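Local coordinates for multicopper oxidase (Aquifex aeolicus, PDB 6TTD), which probably couples one-electron oxidation of metal ions or aromatic substrates to the reduction of dioxygen to water, using four bound copper ions, at residues Y450-I455 with L507-L512; H118-R123 with W477-I482; K46-I51 with N238-V243; I231-T236 with F361-F366. All coordinates share one frame; numbering follows the deposited sequence.

Interaction 1. Residues Y450-I455 with L507-L512; sequences YHPMHI and LHCHIL. With CU (copper (II) ion), chain C; CU (copper (II) ion), chain D; CU (copper (II) ion), chain E; CU (copper (II) ion), chain F.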
# COMPACT_ATOMS: atom_id res chain seq x y z
N TYR A 450 16.14 -5.94 2.86
CA TYR A 450 14.99 -5.55 3.67
C TYR A 450 13.75 -6.34 3.26
O TYR A 450 13.66 -6.89 2.14
CB TYR A 450 14.73 -4.07 3.51
CG TYR A 450 13.78 -3.69 2.35
CD1 TYR A 450 12.49 -3.26 2.61
CD2 TYR A 450 14.20 -3.73 1.02
CE1 TYR A 450 11.62 -2.88 1.60
CE2 TYR A 450 13.36 -3.32 -0.01
CZ TYR A 450 12.06 -2.90 0.30
OH TYR A 450 11.14 -2.48 -0.65
N HIS A 451 12.77 -6.44 4.22
CA HIS A 451 11.48 -7.05 3.90
C HIS A 451 10.39 -6.17 4.49
O HIS A 451 10.39 -5.94 5.71
CB HIS A 451 11.36 -8.49 4.47
CG HIS A 451 12.45 -9.41 3.99
ND1 HIS A 451 12.39 -10.05 2.78
CD2 HIS A 451 13.64 -9.74 4.54
CE1 HIS A 451 13.49 -10.75 2.59
NE2 HIS A 451 14.29 -10.57 3.64
N PRO A 452 9.46 -5.66 3.67
CA PRO A 452 8.34 -4.91 4.25
C PRO A 452 7.25 -5.87 4.66
O PRO A 452 6.57 -6.43 3.79
CB PRO A 452 7.92 -3.97 3.10
CG PRO A 452 8.30 -4.72 1.79
CD PRO A 452 9.46 -5.69 2.18
N MET A 453 7.18 -6.18 5.98
CA MET A 453 6.33 -7.26 6.50
C MET A 453 4.93 -6.73 6.80
O MET A 453 4.76 -5.76 7.56
CB MET A 453 6.91 -7.93 7.76
CG MET A 453 8.24 -8.59 7.47
SD MET A 453 8.20 -9.84 6.14
CE MET A 453 7.19 -11.12 6.91
N HIS A 454 3.92 -7.41 6.24
CA HIS A 454 2.53 -7.00 6.24
C HIS A 454 1.71 -8.12 6.88
O HIS A 454 2.01 -9.31 6.67
CB HIS A 454 2.12 -6.73 4.79
CG HIS A 454 0.65 -6.56 4.59
ND1 HIS A 454 -0.08 -5.62 5.29
CD2 HIS A 454 -0.23 -7.21 3.76
CE1 HIS A 454 -1.35 -5.69 4.89
NE2 HIS A 454 -1.46 -6.66 3.98
N ILE A 455 0.70 -7.77 7.69
CA ILE A 455 -0.29 -8.75 8.14
C ILE A 455 -1.65 -8.32 7.62
O ILE A 455 -1.96 -7.12 7.57
CB ILE A 455 -0.35 -8.94 9.67
CG1 ILE A 455 -0.73 -7.62 10.39
CG2 ILE A 455 0.98 -9.49 10.20
CD1 ILE A 455 -0.90 -7.75 11.96
N LEU A 507 0.28 -13.52 6.90
CA LEU A 507 1.39 -12.69 7.32
C LEU A 507 2.46 -12.90 6.26
O LEU A 507 2.79 -14.05 5.97
CB LEU A 507 1.88 -13.11 8.70
CG LEU A 507 3.13 -12.40 9.22
CD1 LEU A 507 3.22 -12.45 10.73
CD2 LEU A 507 4.39 -13.00 8.62
N HIS A 508 2.95 -11.82 5.61
CA HIS A 508 3.88 -12.07 4.52
C HIS A 508 4.68 -10.83 4.17
O HIS A 508 4.39 -9.71 4.62
CB HIS A 508 3.14 -12.56 3.25
CG HIS A 508 2.23 -11.52 2.63
ND1 HIS A 508 2.67 -10.57 1.72
CD2 HIS A 508 0.89 -11.35 2.73
CE1 HIS A 508 1.63 -9.84 1.32
NE2 HIS A 508 0.54 -10.30 1.90
N CYS A 509 5.71 -11.05 3.38
CA CYS A 509 6.51 -9.95 2.85
C CYS A 509 5.77 -9.29 1.69
O CYS A 509 5.10 -9.96 0.88
CB CYS A 509 7.88 -10.47 2.39
SG CYS A 509 8.89 -9.19 1.76
N HIS A 510 5.86 -7.96 1.62
CA HIS A 510 5.20 -7.26 0.53
C HIS A 510 6.14 -6.89 -0.61
O HIS A 510 5.76 -6.13 -1.50
CB HIS A 510 4.48 -6.02 1.05
CG HIS A 510 3.26 -5.69 0.26
ND1 HIS A 510 3.33 -5.13 -1.00
CD2 HIS A 510 1.93 -5.83 0.54
CE1 HIS A 510 2.09 -4.92 -1.45
NE2 HIS A 510 1.23 -5.33 -0.53
N ILE A 511 7.35 -7.44 -0.64
CA ILE A 511 8.05 -7.52 -1.91
C ILE A 511 7.34 -8.64 -2.70
O ILE A 511 7.33 -9.81 -2.28
CB ILE A 511 9.55 -7.77 -1.72
CG1 ILE A 511 10.17 -6.50 -1.04
CG2 ILE A 511 10.25 -8.07 -3.09
CD1 ILE A 511 11.56 -6.72 -0.50
N LEU A 512 6.66 -8.26 -3.79
CA LEU A 512 5.72 -9.19 -4.42
C LEU A 512 6.41 -10.46 -4.99
O LEU A 512 5.82 -11.55 -4.95
CB LEU A 512 4.92 -8.47 -5.50
CG LEU A 512 4.07 -7.30 -5.01
CD1 LEU A 512 3.17 -6.76 -6.19
CD2 LEU A 512 3.24 -7.61 -3.79
CU CU C . 10.87 -10.01 1.44
CU CU D . -1.42 -9.89 1.34
CU CU E . -2.90 -7.05 2.77
CU CU F . -0.96 -5.33 -0.55

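Interaction 2. Residues H118-R123 with W477-I482; sequences HWHGFR and WKDTVI. With CU (copper (II) ion), chain E; CU (copper (II) ion), chain F.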
# COMPACT_ATOMS: atom_id res chain seq x y z
N HIS A 118 -7.70 -8.43 -3.17
CA HIS A 118 -7.51 -8.21 -1.74
C HIS A 118 -7.64 -6.72 -1.43
O HIS A 118 -7.15 -5.87 -2.19
CB HIS A 118 -6.13 -8.75 -1.32
CG HIS A 118 -5.63 -8.26 0.02
ND1 HIS A 118 -6.27 -8.55 1.20
CD2 HIS A 118 -4.53 -7.54 0.35
CE1 HIS A 118 -5.59 -8.00 2.20
NE2 HIS A 118 -4.54 -7.39 1.70
N TRP A 119 -8.34 -6.38 -0.34
CA TRP A 119 -8.53 -5.00 0.08
C TRP A 119 -7.45 -4.76 1.12
O TRP A 119 -7.61 -5.03 2.31
CB TRP A 119 -9.93 -4.75 0.63
CG TRP A 119 -10.94 -5.62 -0.07
CD1 TRP A 119 -11.53 -6.77 0.41
CD2 TRP A 119 -11.45 -5.45 -1.43
NE1 TRP A 119 -12.38 -7.31 -0.57
CE2 TRP A 119 -12.34 -6.52 -1.69
CE3 TRP A 119 -11.26 -4.48 -2.43
CZ2 TRP A 119 -13.02 -6.64 -2.89
CZ3 TRP A 119 -11.97 -4.62 -3.65
CH2 TRP A 119 -12.82 -5.68 -3.85
N HIS A 120 -6.31 -4.28 0.67
CA HIS A 120 -5.15 -4.22 1.56
C HIS A 120 -5.38 -3.12 2.63
O HIS A 120 -5.57 -1.95 2.30
CB HIS A 120 -3.87 -4.01 0.73
CG HIS A 120 -2.62 -3.78 1.54
ND1 HIS A 120 -1.38 -4.20 1.11
CD2 HIS A 120 -2.41 -3.15 2.73
CE1 HIS A 120 -0.45 -3.83 1.99
NE2 HIS A 120 -1.05 -3.21 2.98
N GLY A 121 -5.38 -3.52 3.91
CA GLY A 121 -5.63 -2.63 5.03
C GLY A 121 -6.99 -2.83 5.69
O GLY A 121 -7.17 -2.40 6.82
N PHE A 122 -7.93 -3.53 5.04
CA PHE A 122 -9.24 -3.69 5.65
C PHE A 122 -9.18 -4.67 6.83
O PHE A 122 -8.55 -5.72 6.76
CB PHE A 122 -10.27 -4.23 4.65
CG PHE A 122 -10.75 -3.22 3.68
CD1 PHE A 122 -10.03 -2.03 3.47
CD2 PHE A 122 -11.94 -3.44 2.97
CE1 PHE A 122 -10.48 -1.07 2.53
CE2 PHE A 122 -12.43 -2.49 2.04
CZ PHE A 122 -11.69 -1.30 1.83
N ARG A 123 -9.93 -4.35 7.87
CA ARG A 123 -10.29 -5.37 8.85
C ARG A 123 -11.49 -6.11 8.28
O ARG A 123 -12.64 -5.76 8.51
CB ARG A 123 -10.62 -4.70 10.17
CG ARG A 123 -9.39 -4.11 10.86
CD ARG A 123 -9.86 -3.28 12.03
NE ARG A 123 -8.71 -2.61 12.59
CZ ARG A 123 -8.09 -3.07 13.67
NH1 ARG A 123 -8.59 -4.18 14.22
NH2 ARG A 123 -7.01 -2.44 14.20
N TRP A 477 -1.15 4.02 13.31
CA TRP A 477 -1.61 2.66 13.03
C TRP A 477 -1.03 2.22 11.69
O TRP A 477 -1.32 2.85 10.66
CB TRP A 477 -3.13 2.64 12.97
CG TRP A 477 -3.85 2.74 14.27
CD1 TRP A 477 -4.62 3.79 14.74
CD2 TRP A 477 -3.98 1.69 15.21
NE1 TRP A 477 -5.18 3.45 15.97
CE2 TRP A 477 -4.80 2.17 16.28
CE3 TRP A 477 -3.48 0.36 15.27
CZ2 TRP A 477 -5.14 1.35 17.41
CZ3 TRP A 477 -3.82 -0.46 16.39
CH2 TRP A 477 -4.64 0.07 17.45
N LYS A 478 -0.23 1.17 11.70
CA LYS A 478 0.44 0.67 10.50
C LYS A 478 -0.10 -0.69 10.08
O LYS A 478 -0.66 -1.43 10.89
CB LYS A 478 1.94 0.53 10.76
CG LYS A 478 2.66 1.82 11.06
CD LYS A 478 2.95 2.61 9.79
CE LYS A 478 4.06 1.93 8.88
NZ LYS A 478 4.27 2.77 7.58
N ASP A 479 0.13 -1.05 8.80
CA ASP A 479 -0.14 -2.43 8.38
C ASP A 479 1.01 -3.07 7.61
O ASP A 479 0.96 -4.29 7.38
CB ASP A 479 -1.48 -2.54 7.61
CG ASP A 479 -1.41 -2.06 6.15
OD1 ASP A 479 -0.36 -2.22 5.47
OD2 ASP A 479 -2.44 -1.51 5.68
N THR A 480 2.06 -2.31 7.28
CA THR A 480 3.29 -2.80 6.66
C THR A 480 4.51 -2.12 7.30
O THR A 480 4.54 -0.88 7.38
CB THR A 480 3.29 -2.51 5.16
OG1 THR A 480 2.15 -3.16 4.58
CG2 THR A 480 4.55 -3.01 4.51
N VAL A 481 5.51 -2.89 7.77
CA VAL A 481 6.65 -2.30 8.46
C VAL A 481 7.95 -2.76 7.78
O VAL A 481 8.17 -3.95 7.53
CB VAL A 481 6.63 -2.60 9.98
CG1 VAL A 481 6.75 -4.17 10.32
CG2 VAL A 481 7.64 -1.71 10.80
N ILE A 482 8.78 -1.79 7.44
CA ILE A 482 10.10 -2.09 6.89
C ILE A 482 10.96 -2.75 7.95
O ILE A 482 11.13 -2.23 9.06
CB ILE A 482 10.75 -0.80 6.37
CG1 ILE A 482 10.00 -0.22 5.15
CG2 ILE A 482 12.27 -1.01 6.10
CD1 ILE A 482 10.39 1.22 4.86
CU CU E . -2.90 -7.05 2.77
CU CU F . -0.96 -5.33 -0.55

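Interaction 3. Residues K46-I51 with N238-V243; sequences KQSLNI and NPYMDV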
# COMPACT_ATOMS: atom_id res chain seq x y z
N LYS A 46 7.81 16.58 -20.42
CA LYS A 46 7.05 16.16 -19.26
C LYS A 46 5.56 16.21 -19.57
O LYS A 46 5.08 17.15 -20.21
CB LYS A 46 7.38 17.06 -18.10
CG LYS A 46 8.71 16.74 -17.53
CD LYS A 46 9.25 17.82 -16.65
CE LYS A 46 10.62 17.39 -16.13
NZ LYS A 46 11.42 18.62 -15.95
N GLN A 47 4.82 15.20 -19.08
CA GLN A 47 3.38 15.07 -19.21
C GLN A 47 2.72 15.57 -17.92
O GLN A 47 3.30 15.47 -16.83
CB GLN A 47 2.95 13.61 -19.43
CG GLN A 47 3.80 12.83 -20.42
CD GLN A 47 3.80 13.45 -21.85
OE1 GLN A 47 2.72 13.81 -22.38
NE2 GLN A 47 5.00 13.61 -22.47
N SER A 48 1.53 16.16 -18.06
CA SER A 48 0.76 16.48 -16.87
C SER A 48 0.32 15.19 -16.18
O SER A 48 -0.11 14.22 -16.82
CB SER A 48 -0.44 17.34 -17.22
OG SER A 48 -1.12 16.70 -18.26
N LEU A 49 0.42 15.20 -14.85
CA LEU A 49 0.02 14.07 -14.03
C LEU A 49 -1.42 13.64 -14.32
O LEU A 49 -2.34 14.48 -14.32
CB LEU A 49 0.17 14.45 -12.56
CG LEU A 49 -0.30 13.35 -11.61
CD1 LEU A 49 0.65 12.18 -11.75
CD2 LEU A 49 -0.30 13.90 -10.19
N ASN A 50 -1.63 12.34 -14.56
CA ASN A 50 -2.99 11.82 -14.62
C ASN A 50 -3.57 11.66 -13.23
O ASN A 50 -2.89 11.23 -12.29
CB ASN A 50 -3.05 10.48 -15.35
CG ASN A 50 -2.66 10.61 -16.79
OD1 ASN A 50 -2.94 11.64 -17.42
ND2 ASN A 50 -2.00 9.59 -17.32
N ILE A 51 -4.86 11.98 -13.12
CA ILE A 51 -5.62 11.76 -11.89
C ILE A 51 -6.59 10.62 -12.17
O ILE A 51 -7.41 10.73 -13.09
CB ILE A 51 -6.38 13.02 -11.47
CG1 ILE A 51 -5.43 14.22 -11.41
CG2 ILE A 51 -7.04 12.75 -10.13
CD1 ILE A 51 -4.26 13.99 -10.46
N ASN A 238 7.45 10.64 -16.27
CA ASN A 238 8.07 11.97 -16.22
C ASN A 238 7.05 13.10 -15.96
O ASN A 238 6.94 14.04 -16.75
CB ASN A 238 8.84 12.23 -17.52
CG ASN A 238 9.75 13.48 -17.45
OD1 ASN A 238 10.05 14.01 -16.35
ND2 ASN A 238 10.24 13.95 -18.64
N PRO A 239 6.27 13.02 -14.89
CA PRO A 239 5.09 13.88 -14.79
C PRO A 239 5.39 15.22 -14.13
O PRO A 239 6.37 15.39 -13.39
CB PRO A 239 4.13 13.04 -13.93
CG PRO A 239 5.05 12.05 -13.24
CD PRO A 239 6.36 12.00 -13.83
N TYR A 240 4.54 16.21 -14.43
CA TYR A 240 4.53 17.45 -13.68
C TYR A 240 3.10 17.70 -13.27
O TYR A 240 2.14 17.24 -13.91
CB TYR A 240 5.07 18.64 -14.52
CG TYR A 240 4.09 19.11 -15.57
CD1 TYR A 240 3.08 20.01 -15.26
CD2 TYR A 240 4.17 18.63 -16.89
CE1 TYR A 240 2.17 20.42 -16.23
CE2 TYR A 240 3.27 19.03 -17.87
CZ TYR A 240 2.29 19.92 -17.53
OH TYR A 240 1.41 20.28 -18.51
N MET A 241 2.95 18.47 -12.19
CA MET A 241 1.62 18.96 -11.82
C MET A 241 1.70 20.43 -11.47
O MET A 241 2.57 20.84 -10.72
CB MET A 241 1.04 18.18 -10.64
CG MET A 241 -0.36 18.59 -10.34
SD MET A 241 -0.79 17.98 -8.69
CE MET A 241 -2.24 18.98 -8.32
N ASP A 242 0.80 21.22 -12.06
CA ASP A 242 0.66 22.63 -11.74
C ASP A 242 -0.00 22.78 -10.37
O ASP A 242 -1.02 22.15 -10.11
CB ASP A 242 -0.21 23.34 -12.78
CG ASP A 242 0.51 23.59 -14.07
OD1 ASP A 242 1.72 23.30 -14.18
OD2 ASP A 242 -0.12 24.15 -15.00
N VAL A 243 0.54 23.65 -9.53
CA VAL A 243 -0.06 23.89 -8.22
C VAL A 243 -0.09 25.38 -7.96
O VAL A 243 0.69 26.16 -8.51
CB VAL A 243 0.70 23.18 -7.06
CG1 VAL A 243 0.74 21.72 -7.24
CG2 VAL A 243 2.16 23.76 -6.95

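Interaction 4. Residues I231-T236 with F361-F366; sequences ILVNLT and FEVMEF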
# COMPACT_ATOMS: atom_id res chain seq x y z
N ILE A 231 10.07 5.44 -13.87
CA ILE A 231 9.23 5.83 -12.74
C ILE A 231 7.94 6.44 -13.28
O ILE A 231 7.99 7.34 -14.14
CB ILE A 231 9.92 6.82 -11.80
CG1 ILE A 231 11.35 6.34 -11.46
CG2 ILE A 231 9.14 6.88 -10.49
CD1 ILE A 231 11.38 4.97 -10.74
N LEU A 232 6.81 5.94 -12.80
CA LEU A 232 5.48 6.42 -13.16
C LEU A 232 4.78 6.91 -11.90
O LEU A 232 4.93 6.34 -10.81
CB LEU A 232 4.62 5.27 -13.80
CG LEU A 232 5.40 4.49 -14.88
CD1 LEU A 232 4.67 3.34 -15.38
CD2 LEU A 232 5.60 5.45 -16.00
N VAL A 233 3.96 7.94 -12.04
CA VAL A 233 3.04 8.32 -10.98
C VAL A 233 1.67 8.30 -11.65
O VAL A 233 1.47 8.91 -12.71
CB VAL A 233 3.33 9.69 -10.36
CG1 VAL A 233 2.34 10.02 -9.19
CG2 VAL A 233 4.77 9.77 -9.91
N ASN A 234 0.77 7.50 -11.09
CA ASN A 234 -0.54 7.32 -11.69
C ASN A 234 -0.42 6.94 -13.17
O ASN A 234 -1.16 7.47 -14.01
CB ASN A 234 -1.42 8.58 -11.53
CG ASN A 234 -1.57 9.00 -10.04
OD1 ASN A 234 -1.39 8.17 -9.12
ND2 ASN A 234 -1.97 10.25 -9.81
N LEU A 235 0.50 6.03 -13.47
CA LEU A 235 0.75 5.53 -14.82
C LEU A 235 1.17 6.65 -15.77
O LEU A 235 0.97 6.55 -16.99
CB LEU A 235 -0.46 4.79 -15.37
CG LEU A 235 -0.56 3.29 -15.19
CD1 LEU A 235 -1.52 2.75 -16.22
CD2 LEU A 235 0.75 2.58 -15.37
N THR A 236 1.73 7.73 -15.22
CA THR A 236 2.20 8.88 -15.99
C THR A 236 3.71 8.90 -15.89
O THR A 236 4.24 9.00 -14.77
CB THR A 236 1.66 10.20 -15.46
OG1 THR A 236 0.27 10.11 -15.14
CG2 THR A 236 1.82 11.25 -16.53
N PHE A 361 17.02 9.82 -8.11
CA PHE A 361 16.43 10.22 -9.36
C PHE A 361 15.19 11.04 -9.06
O PHE A 361 14.63 10.96 -7.97
CB PHE A 361 16.09 9.00 -10.23
CG PHE A 361 15.30 7.91 -9.51
CD1 PHE A 361 15.96 6.79 -9.01
CD2 PHE A 361 13.90 8.01 -9.35
CE1 PHE A 361 15.28 5.79 -8.35
CE2 PHE A 361 13.18 6.99 -8.68
CZ PHE A 361 13.88 5.88 -8.18
N GLU A 362 14.79 11.87 -10.03
CA GLU A 362 13.54 12.60 -9.90
C GLU A 362 12.35 11.67 -10.15
O GLU A 362 12.40 10.80 -11.02
CB GLU A 362 13.48 13.78 -10.86
CG GLU A 362 12.16 14.52 -10.67
CD GLU A 362 11.87 15.58 -11.71
OE1 GLU A 362 12.73 16.48 -11.90
OE2 GLU A 362 10.80 15.52 -12.36
N VAL A 363 11.29 11.86 -9.38
CA VAL A 363 10.04 11.14 -9.53
C VAL A 363 9.03 11.98 -10.29
O VAL A 363 8.44 11.52 -11.27
CB VAL A 363 9.49 10.75 -8.13
CG1 VAL A 363 8.08 10.13 -8.22
CG2 VAL A 363 10.40 9.79 -7.49
N MET A 364 8.80 13.22 -9.86
CA MET A 364 7.92 14.11 -10.63
C MET A 364 8.23 15.53 -10.17
O MET A 364 9.09 15.73 -9.32
CB MET A 364 6.45 13.76 -10.42
CG MET A 364 5.95 14.14 -9.00
SD MET A 364 4.16 13.96 -8.89
CE MET A 364 3.62 15.33 -9.91
N GLU A 365 7.53 16.52 -10.73
CA GLU A 365 7.80 17.90 -10.33
C GLU A 365 6.48 18.67 -10.21
O GLU A 365 5.48 18.35 -10.88
CB GLU A 365 8.74 18.66 -11.28
CG GLU A 365 8.08 19.06 -12.65
CD GLU A 365 9.05 19.73 -13.63
OE1 GLU A 365 10.24 19.33 -13.61
OE2 GLU A 365 8.64 20.64 -14.41
N PHE A 366 6.48 19.62 -9.28
CA PHE A 366 5.36 20.52 -9.06
C PHE A 366 5.78 21.89 -9.58
O PHE A 366 6.90 22.35 -9.32
CB PHE A 366 4.97 20.58 -7.59
CG PHE A 366 4.55 19.24 -7.04
CD1 PHE A 366 3.26 18.75 -7.28
CD2 PHE A 366 5.46 18.45 -6.36
CE1 PHE A 366 2.88 17.49 -6.77
CE2 PHE A 366 5.11 17.16 -5.86
CZ PHE A 366 3.82 16.69 -6.06

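Interaction 1. Residues Y450-I455 with L507-L512
C509 SG lies at the edge of the H451 ring and shares a copper ion with it: SG binds the metal at 2.2 Å and H451 ND1 at 2.0 Å, with H514 as a further ligand. The sulfur also accepts a hydrogen bond from I511 N at 3.3 Å, which holds it from the loop just past the strand, two residues on. P452 packs beside this site, its CD 3.6 Å from C509 SG and tight against I511 CG1, while I511 CD1 lies over one face of the Y450 ring. A glycine in place of P452 would probably leave I511 CG1 and the sulfur without this shared neighbour and open a gap between them. Antiparallel pairing holds the strands in register: H454 and H508 exchange backbone bonds, and H510 N reaches P452 O at 2.7 Å. H454, with CG anti to its own N (chi1 168°), turns its ring edge to the face of H508, and H510 sets an edge toward the face of H454. Each of these histidines binds a different copper through NE2. This H508-C509-H510 sequence is the His-Cys-His bridge by which multicopper oxidases pass electrons from the type 1 copper to the trinuclear cluster.

Interaction 2. Residues H118-R123 with W477-I482
H120 joins a copper ion to a carboxylate from a distant part of the chain. Its ND1 binds the metal, alongside H159 and H510, and on the other side of the ring NE2 donates to D479 OD1 at 2.8 Å with an N-H...O angle of 159°. The oxygen sits in the imidazole plane, but the ring nitrogen meets the carboxylate from above, 43° out of its plane, and the two flat groups are twisted against each other. A second copper, the one held by H118 NE2 and H454, stands 3.5 Å above one face of the H120 ring, offset toward its rim.

In the next shell, T480 OG1 gives its proton to the same D479 OD1 at 2.8 Å, arriving nearly along the C-O axis, so that two donors grip one oxygen. The other oxygen, OD2, forms a salt bridge to R300 and rests 3.4 Å from G121 CA. With its CG set between the backbone N and carbonyl carbon (chi1 77°), D479 presents both oxygens to the H120-G121 corner. Its backbone O accepts a bond from H454 ND1 and steadies a ligand of the neighbouring copper as well.

Farther out, G121 occupies a type II turn closed by F122 N to W119 O, with backbone angles that call for glycine; a side chain there would also crowd D479 OD2. R123 NH2 makes a loose contact with W477 CZ3, 4.3 Å away. Such second-shell support surrounds histidines of the trinuclear copper cluster, the dioxygen-reducing site of multicopper oxidases, probably set where the first and last cupredoxin domains meet.

Interaction 3. Residues K46-I51 with N238-V243
Residues 47-48 form a short, weakly bonded parallel strand beside 238-243, the touching parts diverging by 55°, with S48 paired to Y240: Y240 N donates to Q47 O at 2.8 Å and L49 N to Y240 O at the same length. The pairing is weaker toward the start, where Q47 N reaches N238 O at 3.4 Å in a weak bond.

Among the side chains, Y240 is the most engaged. Its chi1 of 74° places CG between the backbone N and the carbonyl carbon and lays the ring back across the incoming chain, where S48 CA sits over one face, 3.9 Å from the ring centre, in a CH-pi contact. S48 CB approaches the hydroxyl end, and K46 CB touches CD2 at 3.8 Å; R367 adds a cation-pi contact from the adjacent strand. Cut back to an alanine, this position would probably leave S48 CA without the ring face it rests on, and K46 and R367 without their aromatic neighbour.

K46 then runs past the N238 amide, its CG 3.3 Å from OD1, and continues to a salt bridge between NZ and E365. Beyond S48 the contact becomes apolar: L49 CD1 meets P239 CB at 4.2 Å, and L49 CB lies near M241 CB, with I201 and L203 also touching the leucine. In this way the N-terminal stretch adds a short parallel edge strand to strand 239-244, part of what is probably the middle cupredoxin domain of the three-domain multicopper oxidase fold.

Interaction 4. Residues I231-T236 with F361-F366
I231 and V233 point their side chains from one strand onto the 361-366 part of strand 361-370, which packs against it through side chains and carries a classic beta bulge at V363 and M364, both opposite L318, in what is probably a cupredoxin beta-barrel. The strand axes run 7.1 Å apart at 29°, and the joint consists of interlocking apolar side chains. The I231 and F361 side chains cross at about a right angle: CG1 and CD1 of the isoleucine both bear on F361 CE2, each at 3.4 Å, so the end of I231 straddles that corner of the ring. The phenylalanine is brought there by a chi1 of 50°, which folds its CG between the backbone N and the carbonyl carbon. Next along, V363 CG1 is the bump that enters the hollow between the two branched residues, 4.1 Å from I231 CG2 and 3.7 Å from V233 CG2. A type I' turn from V233 to T236 reverses the chain, its ends joined by paired backbone bonds, V233 N to T236 O at 2.9 Å and T236 N to V233 O. The last and loosest touch is V233 CG1 against the sulfur of M364, SD, at 4.4 Å.

How the interactions relate
From the N terminus, 46-51 opens interaction 3 and 118-123 opens interaction 2; 231-236 then opens interaction 4 before 238-243 closes interaction 3. Interactions 3 and 4 therefore cross, as do 2 and 3, and 361-366 closes interaction 4 inside the long loop of interaction 2. Residues 450-455 open interaction 1 before 477-482 closes interaction 2, so these two cross as well, and 507-512 comes last. Interactions 3 and 4 meet where strands 239-244 and 361-370 pair, and are also linked by N50 to N234. Interactions 1 and 2, centred about 10 Å apart, tie the N- and C-terminal parts together around the coppers.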